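Local coordinates for protein chlorella virus DNA ligase-adenylate (Chlorella virus, PDB 1FVI) that probably seals nicks in DNA by ATP-dependent ligation, and is captured here as the covalent enzyme-adenylate intermediate, at residues K26-R31 against G158-M163; N52-E57 against A129-I134; S68-T73 against S93-D98. The protein carries 1 engineered substitution. All coordinates share one frame; numbering follows the deposited sequence.

Contact 1: residues K26-R31 against G158-M163; sequences KIAGIR and GFEGVM. Engineered in segment 26-31: Ala-28 (natural residue Asp). With AMP (adenosine monophosphate), chain C.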
loop_
_atom_site.group_PDB
_atom_site.type_symbol
_atom_site.label_atom_id
_atom_site.label_comp_id
_atom_site.label_asym_id
_atom_site.label_seq_id
_atom_site.Cartn_x
_atom_site.Cartn_y
_atom_site.Cartn_z
ATOM N N LYS A 26 -2.051 -2.811 -1.723
ATOM C CA LYS A 26 -3.393 -2.448 -1.291
ATOM C C LYS A 26 -3.237 -1.297 -0.275
ATOM O O LYS A 26 -2.723 -1.479 0.832
ATOM C CB LYS A 26 -4.094 -3.658 -0.661
ATOM C CG LYS A 26 -5.604 -3.520 -0.413
ATOM C CD LYS A 26 -6.146 -4.847 0.105
ATOM C CE LYS A 26 -7.678 -4.921 0.147
ATOM N NZ LYS A 26 -8.333 -3.954 1.088
ATOM N N ILE A 27 -3.627 -0.097 -0.694
ATOM C CA ILE A 27 -3.533 1.086 0.154
ATOM C C ILE A 27 -4.802 1.345 0.990
ATOM O O ILE A 27 -5.949 1.241 0.503
ATOM C CB ILE A 27 -3.214 2.357 -0.707
ATOM C CG1 ILE A 27 -1.919 2.154 -1.481
ATOM C CG2 ILE A 27 -3.130 3.615 0.161
ATOM C CD1 ILE A 27 -1.891 2.902 -2.773
ATOM N N ALA A 28 -4.567 1.662 2.261
ATOM C CA ALA A 28 -5.620 2.005 3.199
ATOM C C ALA A 28 -5.673 3.530 3.085
ATOM O O ALA A 28 -4.799 4.235 3.596
ATOM C CB ALA A 28 -5.224 1.586 4.616
ATOM N N GLY A 29 -6.635 4.041 2.333
ATOM C CA GLY A 29 -6.715 5.478 2.181
ATOM C C GLY A 29 -8.034 5.954 1.606
ATOM O O GLY A 29 -9.050 5.252 1.660
ATOM N N ILE A 30 -8.013 7.163 1.057
ATOM C CA ILE A 30 -9.207 7.751 0.476
ATOM C C ILE A 30 -9.085 7.731 -1.037
ATOM O O ILE A 30 -8.184 8.374 -1.611
ATOM C CB ILE A 30 -9.417 9.216 0.987
ATOM C CG1 ILE A 30 -9.431 9.240 2.524
ATOM C CG2 ILE A 30 -10.744 9.815 0.440
ATOM C CD1 ILE A 30 -10.570 8.374 3.166
ATOM N N ARG A 31 -9.928 6.899 -1.655
ATOM C CA ARG A 31 -10.002 6.758 -3.117
ATOM C C ARG A 31 -10.386 8.130 -3.703
ATOM O O ARG A 31 -11.358 8.769 -3.258
ATOM C CB ARG A 31 -11.069 5.725 -3.502
ATOM C CG ARG A 31 -11.179 5.440 -4.984
ATOM C CD ARG A 31 -9.876 4.836 -5.496
ATOM N NE ARG A 31 -9.956 4.411 -6.896
ATOM C CZ ARG A 31 -10.514 3.275 -7.305
ATOM N NH1 ARG A 31 -11.045 2.447 -6.415
ATOM N NH2 ARG A 31 -10.546 2.966 -8.601
ATOM N N GLY A 158 3.962 -1.739 5.325
ATOM C CA GLY A 158 2.806 -1.172 5.999
ATOM C C GLY A 158 1.491 -1.144 5.245
ATOM O O GLY A 158 0.537 -0.539 5.726
ATOM N N PHE A 159 1.439 -1.783 4.078
ATOM C CA PHE A 159 0.212 -1.839 3.271
ATOM C C PHE A 159 -0.705 -2.985 3.728
ATOM O O PHE A 159 -0.282 -3.876 4.468
ATOM C CB PHE A 159 0.554 -1.979 1.780
ATOM C CG PHE A 159 1.357 -0.822 1.234
ATOM C CD1 PHE A 159 2.699 -0.980 0.910
ATOM C CD2 PHE A 159 0.778 0.433 1.083
ATOM C CE1 PHE A 159 3.463 0.099 0.447
ATOM C CE2 PHE A 159 1.524 1.518 0.622
ATOM C CZ PHE A 159 2.872 1.352 0.304
ATOM N N GLU A 160 -1.940 -2.976 3.242
ATOM C CA GLU A 160 -2.966 -3.968 3.606
ATOM C C GLU A 160 -2.840 -5.350 2.975
ATOM O O GLU A 160 -3.287 -6.340 3.543
ATOM C CB GLU A 160 -4.371 -3.440 3.244
ATOM C CG GLU A 160 -4.835 -2.188 3.970
ATOM C CD GLU A 160 -4.947 -2.393 5.467
ATOM O OE1 GLU A 160 -4.013 -1.993 6.203
ATOM O OE2 GLU A 160 -5.971 -2.953 5.910
ATOM N N GLY A 161 -2.322 -5.400 1.763
ATOM C CA GLY A 161 -2.214 -6.654 1.056
ATOM C C GLY A 161 -1.906 -6.245 -0.357
ATOM O O GLY A 161 -1.293 -5.192 -0.557
ATOM N N VAL A 162 -2.372 -7.010 -1.341
ATOM C CA VAL A 162 -2.083 -6.677 -2.740
ATOM C C VAL A 162 -3.262 -6.568 -3.700
ATOM O O VAL A 162 -4.332 -7.163 -3.500
ATOM C CB VAL A 162 -0.913 -7.571 -3.345
ATOM C CG1 VAL A 162 -0.337 -8.539 -2.294
ATOM C CG2 VAL A 162 -1.329 -8.297 -4.607
ATOM N N MET A 163 -3.078 -5.712 -4.697
ATOM C CA MET A 163 -4.079 -5.493 -5.740
ATOM C C MET A 163 -3.526 -6.081 -7.037
ATOM O O MET A 163 -2.423 -5.737 -7.454
ATOM C CB MET A 163 -4.390 -4.001 -5.902
ATOM C CG MET A 163 -4.913 -3.347 -4.623
ATOM S SD MET A 163 -6.416 -4.074 -3.956
ATOM C CE MET A 163 -7.635 -3.619 -5.224
HETATM P P AMP C . -9.750 -3.564 1.007
HETATM O O1P AMP C . -10.764 -4.615 1.062
HETATM O O3P AMP C . -10.330 -2.585 2.110
HETATM O "O5'" AMP C . -9.912 -2.752 -0.250
HETATM C "C5'" AMP C . -9.088 -1.502 -0.454
HETATM C "C4'" AMP C . -9.787 -0.467 -1.307
HETATM O "O4'" AMP C . -8.770 0.435 -1.752
HETATM C "C3'" AMP C . -10.453 -1.046 -2.577
HETATM O "O3'" AMP C . -11.701 -0.440 -2.915
HETATM C "C2'" AMP C . -9.497 -0.737 -3.677
HETATM O "O2'" AMP C . -10.200 -0.526 -4.895
HETATM C "C1'" AMP C . -8.691 0.468 -3.157
HETATM N N9 AMP C . -7.296 0.361 -3.538
HETATM C C8 AMP C . -6.241 0.494 -2.663
HETATM N N7 AMP C . -5.107 0.345 -3.287
HETATM C C5 AMP C . -5.393 0.103 -4.623
HETATM C C6 AMP C . -4.598 -0.132 -5.754
HETATM N N6 AMP C . -3.246 -0.165 -5.704
HETATM N N1 AMP C . -5.253 -0.329 -6.913
HETATM C C2 AMP C . -6.566 -0.297 -6.953
HETATM N N3 AMP C . -7.442 -0.087 -5.967
HETATM C C4 AMP C . -6.808 0.117 -4.775
HETATM O O HOH W 1 -7.555 -4.078 4.405
#
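Lys-26 NZ is bonded covalently to the AMP phosphorus at 1.5 Å, the lysyl phosphoramidate of an adenylated ligase. The lysine leaves with CG anti to its backbone N (chi1 -168°), stays extended and bends only at chi4, crossing Glu-160 and Met-163 obliquely; CG passes Met-163 SD at 3.7 Å. Met-163, folded at chi2 and chi3, sets its CG 3.4 Å from AMP C6, while Ile-27 N gives AMP N7 an almost straight hydrogen bond (3.0 Å, 167°). Behind this shell two backbone bonds fix the lysine: Lys-26 N meets Gly-161 O at 2.8 Å from above the carbonyl plane, and Lys-26 O accepts in its plane from Glu-160 N at 2.9 Å. Phe-159 lies alongside Ile-27, and the CB of Ala-28 touches Glu-160 CG. Segment 26-31 holds the lysine of the nucleotidyltransferase motif KxDG, whose Asp is the engineered Ala-28 here, and 158-163 contains the EGVM of a second family motif. A water 2.5 Å from Glu-160 OE2 bonds weakly to Lys-26 NZ. Because that nitrogen is tied to phosphorus, it probably carries less positive charge than a free lysine; the Glu-160 carboxylate does not touch it, and the water is a weak link between them.

Contact 2: residues N52-E57 against A129-I134; sequences NRLLTE and AQVKII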
loop_
_atom_site.group_PDB
_atom_site.type_symbol
_atom_site.label_atom_id
_atom_site.label_comp_id
_atom_site.label_asym_id
_atom_site.label_seq_id
_atom_site.Cartn_x
_atom_site.Cartn_y
_atom_site.Cartn_z
ATOM N N ASN A 52 -8.001 19.287 -2.479
ATOM C CA ASN A 52 -8.726 19.289 -3.735
ATOM C C ASN A 52 -8.014 20.183 -4.751
ATOM O O ASN A 52 -7.565 19.705 -5.794
ATOM C CB ASN A 52 -10.167 19.746 -3.494
ATOM C CG ASN A 52 -11.101 19.376 -4.645
ATOM O OD1 ASN A 52 -10.659 19.192 -5.780
ATOM N ND2 ASN A 52 -12.390 19.237 -4.345
ATOM N N ARG A 53 -7.801 21.446 -4.385
ATOM C CA ARG A 53 -7.140 22.397 -5.268
ATOM C C ARG A 53 -5.737 21.961 -5.665
ATOM O O ARG A 53 -5.424 21.912 -6.850
ATOM C CB ARG A 53 -7.129 23.785 -4.628
ATOM C CG ARG A 53 -6.316 24.850 -5.367
ATOM C CD ARG A 53 -4.907 24.995 -4.780
ATOM N NE ARG A 53 -4.929 25.320 -3.356
ATOM C CZ ARG A 53 -3.860 25.673 -2.650
ATOM N NH1 ARG A 53 -2.666 25.752 -3.227
ATOM N NH2 ARG A 53 -3.985 25.942 -1.357
ATOM N N LEU A 54 -4.904 21.636 -4.678
ATOM C CA LEU A 54 -3.530 21.198 -4.919
ATOM C C LEU A 54 -3.456 20.030 -5.905
ATOM O O LEU A 54 -2.744 20.094 -6.917
ATOM C CB LEU A 54 -2.854 20.788 -3.600
ATOM C CG LEU A 54 -2.482 21.847 -2.551
ATOM C CD1 LEU A 54 -1.967 21.194 -1.271
ATOM C CD2 LEU A 54 -1.432 22.781 -3.108
ATOM N N LEU A 55 -4.174 18.951 -5.598
ATOM C CA LEU A 55 -4.173 17.784 -6.476
ATOM C C LEU A 55 -4.760 18.087 -7.861
ATOM O O LEU A 55 -4.253 17.576 -8.853
ATOM C CB LEU A 55 -4.914 16.611 -5.829
ATOM C CG LEU A 55 -4.261 15.972 -4.598
ATOM C CD1 LEU A 55 -5.214 14.961 -3.968
ATOM C CD2 LEU A 55 -2.943 15.322 -4.977
ATOM N N THR A 56 -5.806 18.920 -7.940
ATOM C CA THR A 56 -6.394 19.245 -9.247
ATOM C C THR A 56 -5.388 20.010 -10.115
ATOM O O THR A 56 -5.359 19.841 -11.333
ATOM C CB THR A 56 -7.715 20.055 -9.148
ATOM O OG1 THR A 56 -7.464 21.326 -8.544
ATOM C CG2 THR A 56 -8.738 19.317 -8.341
ATOM N N GLU A 57 -4.556 20.830 -9.480
ATOM C CA GLU A 57 -3.530 21.599 -10.187
ATOM C C GLU A 57 -2.404 20.663 -10.649
ATOM O O GLU A 57 -1.880 20.804 -11.764
ATOM C CB GLU A 57 -2.942 22.702 -9.282
ATOM C CG GLU A 57 -3.892 23.874 -9.005
ATOM C CD GLU A 57 -3.408 24.839 -7.904
ATOM O OE1 GLU A 57 -2.280 24.679 -7.374
ATOM O OE2 GLU A 57 -4.178 25.767 -7.560
ATOM N N ALA A 129 6.107 20.410 -2.467
ATOM C CA ALA A 129 6.470 20.546 -1.066
ATOM C C ALA A 129 5.530 19.810 -0.106
ATOM O O ALA A 129 5.949 18.894 0.616
ATOM C CB ALA A 129 6.566 22.028 -0.698
ATOM N N GLN A 130 4.266 20.214 -0.108
ATOM C CA GLN A 130 3.261 19.624 0.766
ATOM C C GLN A 130 2.674 18.288 0.287
ATOM O O GLN A 130 2.413 17.406 1.101
ATOM C CB GLN A 130 2.130 20.633 0.979
ATOM C CG GLN A 130 1.046 20.165 1.915
ATOM C CD GLN A 130 -0.084 21.144 2.010
ATOM O OE1 GLN A 130 -0.066 22.195 1.375
ATOM N NE2 GLN A 130 -1.097 20.801 2.786
ATOM N N VAL A 131 2.426 18.178 -1.021
ATOM C CA VAL A 131 1.839 16.983 -1.641
ATOM C C VAL A 131 2.865 16.035 -2.272
ATOM O O VAL A 131 3.589 16.406 -3.197
ATOM C CB VAL A 131 0.835 17.362 -2.761
ATOM C CG1 VAL A 131 -0.017 16.166 -3.125
ATOM C CG2 VAL A 131 -0.018 18.522 -2.343
ATOM N N LYS A 132 2.880 14.789 -1.815
ATOM C CA LYS A 132 3.810 13.812 -2.357
ATOM C C LYS A 132 3.084 12.936 -3.387
ATOM O O LYS A 132 2.203 12.149 -3.035
ATOM C CB LYS A 132 4.374 12.958 -1.219
ATOM C CG LYS A 132 5.473 12.001 -1.615
ATOM C CD LYS A 132 5.755 11.058 -0.465
ATOM C CE LYS A 132 6.858 10.072 -0.786
ATOM N NZ LYS A 132 7.102 9.174 0.380
ATOM N N ILE A 133 3.393 13.143 -4.664
ATOM C CA ILE A 133 2.773 12.358 -5.729
ATOM C C ILE A 133 3.594 11.093 -5.897
ATOM O O ILE A 133 4.785 11.145 -6.245
ATOM C CB ILE A 133 2.739 13.115 -7.089
ATOM C CG1 ILE A 133 1.951 14.418 -6.954
ATOM C CG2 ILE A 133 2.120 12.228 -8.187
ATOM C CD1 ILE A 133 0.548 14.227 -6.553
ATOM N N ILE A 134 2.959 9.958 -5.623
ATOM C CA ILE A 134 3.631 8.671 -5.728
ATOM C C ILE A 134 3.054 7.797 -6.830
ATOM O O ILE A 134 1.947 7.282 -6.705
ATOM C CB ILE A 134 3.573 7.898 -4.391
ATOM C CG1 ILE A 134 4.229 8.723 -3.273
ATOM C CG2 ILE A 134 4.281 6.564 -4.547
ATOM C CD1 ILE A 134 4.090 8.115 -1.902
#
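This is helix-on-sheet packing: helix 49-58 lies against one face of a mixed sheet, where residues 52-57 meet the outermost strand 131-135. The axes of the short segments pass 10.2 Å apart at -43°, and no hydrogen bond joins them, so methyl groups carry the contact. Leu-54 and Leu-55 adopt the same rotamer, CG anti to the carbonyl carbon and chi2 near 180°, yet reach different targets. Leu-54 crosses Val-131 obliquely and presses CD1 onto Val-131 CG2 at 3.5 Å, tighter than an ordinary methyl contact. The other branch of the valine, CG1, receives Leu-55 CD2 at 3.6 Å. Val-131, with CG1 anti to its backbone N, thus divides its two methyls between successive leucines of the helix. Leu-55 CD2 also slides past Ile-133 CD1 at 4.0 Å, the two side chains running in opposite directions. Just before the strand, extended Gln-130 crosses Leu-54 at about a right angle and brings OE1 within 3.4 Å of CD1, while its NE2 is bound to Ala-90 O. Within the helix Arg-53 O accepts from both Thr-56 OG1 and Glu-57 N. Leu-58 of the same helix continues the apolar layer over Val-131 and Ile-133; Leu-55 also touches Met-38 on strand 38-39, at the far edge of the sheet, and strand 92-99 is the parallel neighbour of strand 131-135.

Contact 3: residues S68-T73 against S93-D98; sequences SIEGAT and SYYWFD. With AMP (adenosine monophosphate), chain C.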
loop_
_atom_site.group_PDB
_atom_site.type_symbol
_atom_site.label_atom_id
_atom_site.label_comp_id
_atom_site.label_asym_id
_atom_site.label_seq_id
_atom_site.Cartn_x
_atom_site.Cartn_y
_atom_site.Cartn_z
ATOM N N SER A 68 -3.543 9.701 1.231
ATOM C CA SER A 68 -3.178 9.188 2.533
ATOM C C SER A 68 -2.085 10.019 3.159
ATOM O O SER A 68 -1.243 10.561 2.456
ATOM C CB SER A 68 -2.695 7.743 2.428
ATOM O OG SER A 68 -1.592 7.662 1.557
ATOM N N ILE A 69 -2.149 10.156 4.481
ATOM C CA ILE A 69 -1.131 10.870 5.251
ATOM C C ILE A 69 -0.200 9.746 5.715
ATOM O O ILE A 69 -0.560 8.931 6.572
ATOM C CB ILE A 69 -1.749 11.599 6.457
ATOM C CG1 ILE A 69 -2.851 12.545 5.979
ATOM C CG2 ILE A 69 -0.679 12.378 7.184
ATOM C CD1 ILE A 69 -3.545 13.306 7.080
ATOM N N GLU A 70 0.979 9.699 5.104
ATOM C CA GLU A 70 1.988 8.668 5.343
ATOM C C GLU A 70 2.059 7.856 6.636
ATOM O O GLU A 70 1.719 6.668 6.634
ATOM C CB GLU A 70 3.378 9.189 4.979
ATOM C CG GLU A 70 3.524 9.600 3.511
ATOM C CD GLU A 70 3.350 8.456 2.517
ATOM O OE1 GLU A 70 2.418 7.638 2.672
ATOM O OE2 GLU A 70 4.141 8.401 1.552
ATOM N N GLY A 71 2.531 8.459 7.723
ATOM C CA GLY A 71 2.645 7.704 8.959
ATOM C C GLY A 71 1.512 7.902 9.939
ATOM O O GLY A 71 1.682 7.653 11.122
ATOM N N ALA A 72 0.361 8.354 9.455
ATOM C CA ALA A 72 -0.794 8.579 10.314
ATOM C C ALA A 72 -1.760 7.405 10.242
ATOM O O ALA A 72 -1.610 6.506 9.403
ATOM C CB ALA A 72 -1.508 9.862 9.903
ATOM N N THR A 73 -2.761 7.427 11.119
ATOM C CA THR A 73 -3.764 6.370 11.138
ATOM C C THR A 73 -4.835 6.643 10.087
ATOM O O THR A 73 -4.986 7.782 9.624
ATOM C CB THR A 73 -4.454 6.241 12.508
ATOM O OG1 THR A 73 -5.114 7.471 12.839
ATOM C CG2 THR A 73 -3.434 5.861 13.592
ATOM N N SER A 93 0.106 12.506 0.945
ATOM C CA SER A 93 0.550 11.858 -0.272
ATOM C C SER A 93 -0.624 11.444 -1.144
ATOM O O SER A 93 -1.775 11.469 -0.714
ATOM C CB SER A 93 1.390 10.633 0.080
ATOM O OG SER A 93 2.545 11.019 0.797
ATOM N N TYR A 94 -0.325 11.127 -2.397
ATOM C CA TYR A 94 -1.338 10.668 -3.326
ATOM C C TYR A 94 -0.699 9.580 -4.167
ATOM O O TYR A 94 0.238 9.843 -4.932
ATOM C CB TYR A 94 -1.854 11.800 -4.214
ATOM C CG TYR A 94 -2.893 11.328 -5.203
ATOM C CD1 TYR A 94 -4.227 11.174 -4.826
ATOM C CD2 TYR A 94 -2.543 11.045 -6.525
ATOM C CE1 TYR A 94 -5.198 10.755 -5.747
ATOM C CE2 TYR A 94 -3.503 10.624 -7.459
ATOM C CZ TYR A 94 -4.820 10.491 -7.060
ATOM O OH TYR A 94 -5.758 10.134 -7.986
ATOM N N TYR A 95 -1.139 8.344 -3.937
ATOM C CA TYR A 95 -0.641 7.201 -4.686
ATOM C C TYR A 95 -1.476 7.162 -5.966
ATOM O O TYR A 95 -2.677 6.858 -5.927
ATOM C CB TYR A 95 -0.837 5.914 -3.882
ATOM C CG TYR A 95 0.013 5.806 -2.625
ATOM C CD1 TYR A 95 -0.469 6.253 -1.395
ATOM C CD2 TYR A 95 1.289 5.221 -2.664
ATOM C CE1 TYR A 95 0.292 6.117 -0.224
ATOM C CE2 TYR A 95 2.056 5.077 -1.502
ATOM C CZ TYR A 95 1.545 5.528 -0.287
ATOM O OH TYR A 95 2.274 5.379 0.872
ATOM N N TRP A 96 -0.839 7.517 -7.078
ATOM C CA TRP A 96 -1.487 7.584 -8.388
ATOM C C TRP A 96 -1.333 6.259 -9.086
ATOM O O TRP A 96 -0.255 5.941 -9.576
ATOM C CB TRP A 96 -0.814 8.699 -9.188
ATOM C CG TRP A 96 -1.422 9.054 -10.530
ATOM C CD1 TRP A 96 -2.639 8.681 -11.014
ATOM C CD2 TRP A 96 -0.791 9.825 -11.571
ATOM N NE1 TRP A 96 -2.800 9.158 -12.297
ATOM C CE2 TRP A 96 -1.683 9.859 -12.664
ATOM C CE3 TRP A 96 0.449 10.480 -11.684
ATOM C CZ2 TRP A 96 -1.379 10.518 -13.865
ATOM C CZ3 TRP A 96 0.752 11.139 -12.880
ATOM C CH2 TRP A 96 -0.166 11.148 -13.954
ATOM N N PHE A 97 -2.407 5.477 -9.132
ATOM C CA PHE A 97 -2.329 4.161 -9.753
ATOM C C PHE A 97 -2.975 3.952 -11.125
ATOM O O PHE A 97 -2.769 2.900 -11.744
ATOM C CB PHE A 97 -2.757 3.065 -8.763
ATOM C CG PHE A 97 -4.123 3.261 -8.165
ATOM C CD1 PHE A 97 -5.276 3.249 -8.975
ATOM C CD2 PHE A 97 -4.275 3.341 -6.783
ATOM C CE1 PHE A 97 -6.556 3.303 -8.416
ATOM C CE2 PHE A 97 -5.552 3.395 -6.201
ATOM C CZ PHE A 97 -6.700 3.374 -7.015
ATOM N N ASP A 98 -3.756 4.929 -11.594
ATOM C CA ASP A 98 -4.386 4.819 -12.903
ATOM C C ASP A 98 -4.573 6.177 -13.562
ATOM O O ASP A 98 -4.563 7.209 -12.897
ATOM C CB ASP A 98 -5.711 4.046 -12.836
ATOM C CG ASP A 98 -5.964 3.204 -14.082
ATOM O OD1 ASP A 98 -5.238 3.357 -15.091
ATOM O OD2 ASP A 98 -6.902 2.380 -14.054
HETATM P P AMP C . -9.750 -3.564 1.007
HETATM O O1P AMP C . -10.764 -4.615 1.062
HETATM O O3P AMP C . -10.330 -2.585 2.110
HETATM O "O5'" AMP C . -9.912 -2.752 -0.250
HETATM C "C5'" AMP C . -9.088 -1.502 -0.454
HETATM C "C4'" AMP C . -9.787 -0.467 -1.307
HETATM O "O4'" AMP C . -8.770 0.435 -1.752
HETATM C "C3'" AMP C . -10.453 -1.046 -2.577
HETATM O "O3'" AMP C . -11.701 -0.440 -2.915
HETATM C "C2'" AMP C . -9.497 -0.737 -3.677
HETATM O "O2'" AMP C . -10.200 -0.526 -4.895
HETATM C "C1'" AMP C . -8.691 0.468 -3.157
HETATM N N9 AMP C . -7.296 0.361 -3.538
HETATM C C8 AMP C . -6.241 0.494 -2.663
HETATM N N7 AMP C . -5.107 0.345 -3.287
HETATM C C5 AMP C . -5.393 0.103 -4.623
HETATM C C6 AMP C . -4.598 -0.132 -5.754
HETATM N N6 AMP C . -3.246 -0.165 -5.704
HETATM N N1 AMP C . -5.253 -0.329 -6.913
HETATM C C2 AMP C . -6.566 -0.297 -6.953
HETATM N N3 AMP C . -7.442 -0.087 -5.967
HETATM C C4 AMP C . -6.808 0.117 -4.775
#
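Two backbone hydrogen bonds close the end of an antiparallel ladder, with Ser-68 and Ser-93 as a hydrogen-bonded pair. Ser-93 N approaches Ser-68 O nearly along the C=O axis at 2.8 Å; the return bond, from Ser-68 N to Ser-93 O, is longer at 3.2 Å and arrives well above the carbonyl plane. Beyond the pair the chain of residues 68-73 departs from the sheet toward helix 74-82, whose N-cap is Thr-73. Glu-70, bent at chi2, folds its carboxylate back over the strand. Its OE1 accepts a weak hydrogen bond from Tyr-95 OH at 2.9 Å, the carboxylate and ring planes standing 69° apart, and its OE2 lies 3.2 Å from Ser-93 OG while forming a salt bridge with Lys-132. Ser-68 OG takes the crowded position between its backbone N and carbonyl carbon (chi1 58°), which points it at the edge of the Tyr-95 ring, in the ring plane and 3.0 Å from CE1. Farther along the strand, Phe-97 and Asp-98 form a classic beta bulge opposite Asp-64. Phe-97, with its CG also in the crowded position (chi1 55°), presents a ring face to the adenine: AMP N1 sits 3.7 Å above the ring plane, over its centre, and CD2 is 3.6 Å from AMP C6. Asp-98 OD2 forms salt bridges with Arg-111 and Arg-165. Paired with Lys-132 and weakly bonded by Tyr-95 OH, the Glu-70 carboxylate would probably stay ionised, whereas the buried Ser-68 hydroxyl, with no hydrogen-bonding partner in the model, lies against the C-H edge of Tyr-95; farther along, Phe-97 offers the adenine an apolar aromatic face, an addition to its hydrogen bonds.

Overall arrangement
All three contacts belong to the ATP-dependent ligase domain and spread outward from the nucleotide. Contacts 1 and 3 both touch AMP, their centres 9 Å apart: Met-163 and Phe-97 enclose the adenine from opposite faces, and the contacts meet directly where Ile-27 CD1 packs on Tyr-95 CB at 3.4 Å and Arg-31 NE on Phe-97 CZ, also at 3.4 Å. Contact 2 is more remote, the side chain of Ile-133 being about 14 Å from AMP, and its centre is 19 Å from that of contact 1. It joins contact 3 through neighbouring strands, Ile-134 N reaching Tyr-94 O at 2.8 Å in a probable hydrogen bond, so the sheet runs from packed helix to adenine pocket.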